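PDB 6I2M: kelch repeat and BTB domain-containing protein A55 from Vaccinia virus WR, which probably serves as a substrate-specific adapter of CUL3-containing E3 ubiquitin ligases, directing host proteins to ubiquitination and proteasomal degradation. Local coordinates for residues I114-Y127 with K137-N149. Sequence-based numbering, arbitrary orientation.
Sequences ILKNLCSKNCIDFY and KIESASFNTILQN
K137 lays the CE of its extended chain across L115 CD1, and I138 next meets I114, CG2 to CG2 at 4.0 Å, the two side chains crossing at about a right angle. E139 bends at chi2, which brings OE2 to 3.4 Å from Y127 CE1, with carboxylate and ring planes 45° apart; its charge is paired through OE1 with K169. A141 CB touches L115 CD2 and L118 CD2. S142 CA lies 4.7 Å from C123 CA. S142 OG turns back to I138 O (3.0 Å), so this buried hydroxyl is satisfied within its own helix while touching F126 CB. Y127 enters as a knob among E139, S142, F143 and I146; its CE1 meets the edge of the F143 ring. T145 OG1 likewise bonds A141 O (2.7 Å), and L118 CD2 lies 3.4 Å from T145 OG1. I146 sets CG1 against C123 SG and CD1 against Y127 CB (3.6 Å). N149 CG reaches S120 CB (3.8 Å), while its ND2 donates to T145 O. No hydrogen bond joins the segments: mainly apolar packing pairs 120-127 with 137-147 at 136° in the BACK region, with helix 91-101 beside I114 and I138, 150-153 beside C123 and I146, and 164-171 beside Y127 and F143.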
loop_
_atom_site.group_PDB
_atom_site.type_symbol
_atom_site.label_atom_id
_atom_site.label_comp_id
_atom_site.label_asym_id
_atom_site.label_seq_id
_atom_site.Cartn_x
_atom_site.Cartn_y
_atom_site.Cartn_z
ATOM N N ILE A 114 -20.129 -11.575 -10.016
ATOM C CA ILE A 114 -21.337 -12.408 -9.988
ATOM C C ILE A 114 -22.461 -11.751 -10.808
ATOM O O ILE A 114 -23.074 -12.427 -11.632
ATOM C CB ILE A 114 -21.744 -12.781 -8.524
ATOM C CG1 ILE A 114 -20.720 -13.770 -7.908
ATOM C CG2 ILE A 114 -23.173 -13.358 -8.443
ATOM C CD1 ILE A 114 -20.641 -13.794 -6.367
ATOM N N LEU A 115 -22.691 -10.434 -10.610
ATOM C CA LEU A 115 -23.711 -9.653 -11.326
ATOM C C LEU A 115 -23.416 -9.532 -12.831
ATOM O O LEU A 115 -24.349 -9.550 -13.636
ATOM C CB LEU A 115 -23.871 -8.253 -10.703
ATOM C CG LEU A 115 -24.529 -8.175 -9.322
ATOM C CD1 LEU A 115 -24.065 -6.942 -8.569
ATOM C CD2 LEU A 115 -26.042 -8.180 -9.425
ATOM N N LYS A 116 -22.122 -9.410 -13.199
ATOM C CA LYS A 116 -21.645 -9.292 -14.583
ATOM C C LYS A 116 -21.786 -10.627 -15.329
ATOM O O LYS A 116 -22.291 -10.645 -16.453
ATOM C CB LYS A 116 -20.180 -8.806 -14.600
ATOM C CG LYS A 116 -19.542 -8.662 -15.979
ATOM C CD LYS A 116 -18.030 -8.530 -15.866
ATOM C CE LYS A 116 -17.340 -8.622 -17.205
ATOM N NZ LYS A 116 -15.861 -8.569 -17.064
ATOM N N ASN A 117 -21.330 -11.731 -14.704
ATOM C CA ASN A 117 -21.359 -13.077 -15.284
ATOM C C ASN A 117 -22.612 -13.891 -14.898
ATOM O O ASN A 117 -22.578 -15.124 -14.939
ATOM C CB ASN A 117 -20.064 -13.831 -14.942
ATOM C CG ASN A 117 -18.817 -13.188 -15.495
ATOM O OD1 ASN A 117 -18.465 -13.359 -16.667
ATOM N ND2 ASN A 117 -18.118 -12.435 -14.662
ATOM N N LEU A 118 -23.724 -13.205 -14.554
ATOM C CA LEU A 118 -24.976 -13.864 -14.178
ATOM C C LEU A 118 -25.721 -14.390 -15.415
ATOM O O LEU A 118 -26.604 -13.721 -15.960
ATOM C CB LEU A 118 -25.857 -12.944 -13.301
ATOM C CG LEU A 118 -26.948 -13.610 -12.445
ATOM C CD1 LEU A 118 -26.352 -14.522 -11.371
ATOM C CD2 LEU A 118 -27.810 -12.565 -11.771
ATOM N N CYS A 119 -25.321 -15.591 -15.868
ATOM C CA CYS A 119 -25.885 -16.287 -17.028
ATOM C C CYS A 119 -27.111 -17.114 -16.616
ATOM O O CYS A 119 -27.448 -17.162 -15.431
ATOM C CB CYS A 119 -24.823 -17.162 -17.692
ATOM S SG CYS A 119 -23.336 -16.269 -18.215
ATOM N N SER A 120 -27.768 -17.770 -17.596
ATOM C CA SER A 120 -28.924 -18.640 -17.362
ATOM C C SER A 120 -28.501 -19.910 -16.606
ATOM O O SER A 120 -29.242 -20.391 -15.752
ATOM C CB SER A 120 -29.604 -19.001 -18.679
ATOM O OG SER A 120 -28.697 -19.600 -19.590
ATOM N N LYS A 121 -27.294 -20.423 -16.899
ATOM C CA LYS A 121 -26.717 -21.610 -16.260
ATOM C C LYS A 121 -26.186 -21.334 -14.838
ATOM O O LYS A 121 -25.999 -22.278 -14.065
ATOM C CB LYS A 121 -25.625 -22.235 -17.156
ATOM C CG LYS A 121 -24.498 -21.279 -17.551
ATOM C CD LYS A 121 -23.807 -21.717 -18.835
ATOM C CE LYS A 121 -22.881 -20.655 -19.383
ATOM N NZ LYS A 121 -23.626 -19.528 -20.010
ATOM N N ASN A 122 -25.954 -20.046 -14.500
ATOM C CA ASN A 122 -25.424 -19.612 -13.206
ATOM C C ASN A 122 -26.497 -19.175 -12.205
ATOM O O ASN A 122 -26.451 -19.608 -11.052
ATOM C CB ASN A 122 -24.384 -18.496 -13.391
ATOM C CG ASN A 122 -23.167 -18.879 -14.204
ATOM O OD1 ASN A 122 -22.662 -20.008 -14.145
ATOM N ND2 ASN A 122 -22.656 -17.931 -14.973
ATOM N N CYS A 123 -27.448 -18.315 -12.643
ATOM C CA CYS A 123 -28.541 -17.727 -11.847
ATOM C C CYS A 123 -29.298 -18.727 -10.965
ATOM O O CYS A 123 -29.654 -18.391 -9.833
ATOM C CB CYS A 123 -29.502 -16.953 -12.743
ATOM S SG CYS A 123 -30.411 -17.982 -13.926
ATOM N N ILE A 124 -29.549 -19.937 -11.494
ATOM C CA ILE A 124 -30.248 -21.033 -10.817
ATOM C C ILE A 124 -29.497 -21.476 -9.534
ATOM O O ILE A 124 -30.140 -21.778 -8.527
ATOM C CB ILE A 124 -30.548 -22.195 -11.821
ATOM C CG1 ILE A 124 -31.473 -23.268 -11.206
ATOM C CG2 ILE A 124 -29.274 -22.810 -12.432
ATOM C CD1 ILE A 124 -32.533 -23.781 -12.155
ATOM N N ASP A 125 -28.150 -21.442 -9.563
ATOM C CA ASP A 125 -27.283 -21.809 -8.442
ATOM C C ASP A 125 -27.060 -20.644 -7.470
ATOM O O ASP A 125 -27.018 -20.868 -6.258
ATOM C CB ASP A 125 -25.940 -22.356 -8.967
ATOM C CG ASP A 125 -24.971 -22.840 -7.903
ATOM O OD1 ASP A 125 -25.407 -23.576 -6.989
ATOM O OD2 ASP A 125 -23.773 -22.501 -7.997
ATOM N N PHE A 126 -26.916 -19.408 -7.998
ATOM C CA PHE A 126 -26.678 -18.201 -7.201
ATOM C C PHE A 126 -27.882 -17.752 -6.360
ATOM O O PHE A 126 -27.689 -17.024 -5.384
ATOM C CB PHE A 126 -26.152 -17.048 -8.072
ATOM C CG PHE A 126 -24.694 -17.182 -8.444
ATOM C CD1 PHE A 126 -23.694 -16.947 -7.506
ATOM C CD2 PHE A 126 -24.319 -17.531 -9.735
ATOM C CE1 PHE A 126 -22.346 -17.081 -7.849
ATOM C CE2 PHE A 126 -22.969 -17.659 -10.078
ATOM C CZ PHE A 126 -21.991 -17.430 -9.134
ATOM N N TYR A 127 -29.109 -18.187 -6.718
ATOM C CA TYR A 127 -30.325 -17.847 -5.971
ATOM C C TYR A 127 -30.395 -18.613 -4.648
ATOM O O TYR A 127 -30.638 -17.999 -3.608
ATOM C CB TYR A 127 -31.591 -18.071 -6.821
ATOM C CG TYR A 127 -32.890 -17.945 -6.051
ATOM C CD1 TYR A 127 -33.442 -16.699 -5.772
ATOM C CD2 TYR A 127 -33.575 -19.076 -5.614
ATOM C CE1 TYR A 127 -34.635 -16.578 -5.058
ATOM C CE2 TYR A 127 -34.764 -18.968 -4.893
ATOM C CZ TYR A 127 -35.294 -17.717 -4.622
ATOM O OH TYR A 127 -36.471 -17.607 -3.922
ATOM N N LYS A 137 -29.185 -8.523 -2.367
ATOM C CA LYS A 137 -28.706 -7.875 -3.589
ATOM C C LYS A 137 -28.638 -8.889 -4.739
ATOM O O LYS A 137 -29.213 -8.645 -5.801
ATOM C CB LYS A 137 -27.333 -7.220 -3.347
ATOM C CG LYS A 137 -26.874 -6.292 -4.463
ATOM C CD LYS A 137 -25.460 -5.794 -4.222
ATOM C CE LYS A 137 -24.981 -4.912 -5.346
ATOM N NZ LYS A 137 -23.590 -4.443 -5.120
ATOM N N ILE A 138 -27.950 -10.026 -4.515
ATOM C CA ILE A 138 -27.807 -11.102 -5.499
ATOM C C ILE A 138 -29.103 -11.940 -5.559
ATOM O O ILE A 138 -29.471 -12.389 -6.646
ATOM C CB ILE A 138 -26.501 -11.928 -5.262
ATOM C CG1 ILE A 138 -25.253 -11.035 -5.490
ATOM C CG2 ILE A 138 -26.432 -13.193 -6.151
ATOM C CD1 ILE A 138 -23.958 -11.514 -4.846
ATOM N N GLU A 139 -29.817 -12.087 -4.414
ATOM C CA GLU A 139 -31.084 -12.830 -4.312
ATOM C C GLU A 139 -32.159 -12.287 -5.252
ATOM O O GLU A 139 -32.888 -13.075 -5.851
ATOM C CB GLU A 139 -31.600 -12.850 -2.864
ATOM C CG GLU A 139 -32.219 -14.177 -2.456
ATOM C CD GLU A 139 -33.733 -14.279 -2.503
ATOM O OE1 GLU A 139 -34.386 -13.402 -3.114
ATOM O OE2 GLU A 139 -34.270 -15.252 -1.925
ATOM N N SER A 140 -32.242 -10.949 -5.393
ATOM C CA SER A 140 -33.196 -10.275 -6.276
ATOM C C SER A 140 -32.759 -10.374 -7.742
ATOM O O SER A 140 -33.605 -10.591 -8.610
ATOM C CB SER A 140 -33.363 -8.814 -5.872
ATOM O OG SER A 140 -33.881 -8.692 -4.557
ATOM N N ALA A 141 -31.441 -10.223 -8.010
ATOM C CA ALA A 141 -30.845 -10.278 -9.349
ATOM C C ALA A 141 -30.909 -11.673 -9.977
ATOM O O ALA A 141 -31.207 -11.787 -11.168
ATOM C CB ALA A 141 -29.409 -9.784 -9.302
ATOM N N SER A 142 -30.630 -12.727 -9.179
ATOM C CA SER A 142 -30.678 -14.125 -9.615
ATOM C C SER A 142 -32.121 -14.546 -9.868
ATOM O O SER A 142 -32.370 -15.341 -10.772
ATOM C CB SER A 142 -30.040 -15.039 -8.574
ATOM O OG SER A 142 -28.679 -14.707 -8.358
ATOM N N PHE A 143 -33.069 -13.993 -9.077
ATOM C CA PHE A 143 -34.508 -14.232 -9.190
ATOM C C PHE A 143 -35.019 -13.672 -10.521
ATOM O O PHE A 143 -35.785 -14.350 -11.207
ATOM C CB PHE A 143 -35.246 -13.585 -8.005
ATOM C CG PHE A 143 -36.732 -13.843 -7.923
ATOM C CD1 PHE A 143 -37.221 -15.001 -7.331
ATOM C CD2 PHE A 143 -37.644 -12.903 -8.387
ATOM C CE1 PHE A 143 -38.597 -15.231 -7.237
ATOM C CE2 PHE A 143 -39.019 -13.134 -8.295
ATOM C CZ PHE A 143 -39.486 -14.297 -7.720
ATOM N N ASN A 144 -34.573 -12.450 -10.892
ATOM C CA ASN A 144 -34.939 -11.782 -12.145
ATOM C C ASN A 144 -34.382 -12.529 -13.360
ATOM O O ASN A 144 -35.068 -12.627 -14.379
ATOM C CB ASN A 144 -34.468 -10.321 -12.149
ATOM C CG ASN A 144 -35.141 -9.426 -11.133
ATOM O OD1 ASN A 144 -36.352 -9.503 -10.884
ATOM N ND2 ASN A 144 -34.365 -8.537 -10.532
ATOM N N THR A 145 -33.149 -13.068 -13.242
ATOM C CA THR A 145 -32.472 -13.823 -14.301
ATOM C C THR A 145 -33.102 -15.227 -14.454
ATOM O O THR A 145 -33.075 -15.782 -15.554
ATOM C CB THR A 145 -30.946 -13.815 -14.093
ATOM O OG1 THR A 145 -30.536 -12.499 -13.722
ATOM C CG2 THR A 145 -30.175 -14.239 -15.341
ATOM N N ILE A 146 -33.698 -15.776 -13.369
ATOM C CA ILE A 146 -34.402 -17.066 -13.397
ATOM C C ILE A 146 -35.737 -16.876 -14.130
ATOM O O ILE A 146 -36.069 -17.673 -15.008
ATOM C CB ILE A 146 -34.560 -17.685 -11.970
ATOM C CG1 ILE A 146 -33.284 -18.451 -11.574
ATOM C CG2 ILE A 146 -35.804 -18.599 -11.846
ATOM C CD1 ILE A 146 -33.094 -18.646 -10.090
ATOM N N LEU A 147 -36.470 -15.799 -13.782
ATOM C CA LEU A 147 -37.767 -15.429 -14.352
ATOM C C LEU A 147 -37.711 -15.116 -15.855
ATOM O O LEU A 147 -38.680 -15.398 -16.560
ATOM C CB LEU A 147 -38.382 -14.260 -13.557
ATOM C CG LEU A 147 -39.493 -14.610 -12.550
ATOM C CD1 LEU A 147 -38.962 -15.398 -11.360
ATOM C CD2 LEU A 147 -40.169 -13.358 -12.041
ATOM N N GLN A 148 -36.577 -14.567 -16.348
ATOM C CA GLN A 148 -36.397 -14.247 -17.771
ATOM C C GLN A 148 -35.911 -15.459 -18.605
ATOM O O GLN A 148 -35.906 -15.391 -19.837
ATOM C CB GLN A 148 -35.503 -13.003 -17.977
ATOM C CG GLN A 148 -34.031 -13.174 -17.597
ATOM C CD GLN A 148 -33.259 -11.874 -17.633
ATOM O OE1 GLN A 148 -33.617 -10.879 -16.989
ATOM N NE2 GLN A 148 -32.163 -11.860 -18.376
ATOM N N ASN A 149 -35.529 -16.565 -17.929
ATOM C CA ASN A 149 -35.056 -17.807 -18.554
ATOM C C ASN A 149 -35.778 -19.044 -17.969
ATOM O O ASN A 149 -35.255 -20.159 -18.047
ATOM C CB ASN A 149 -33.529 -17.935 -18.399
ATOM C CG ASN A 149 -32.732 -16.852 -19.085
ATOM O OD1 ASN A 149 -32.696 -16.752 -20.316
ATOM N ND2 ASN A 149 -32.059 -16.027 -18.299
#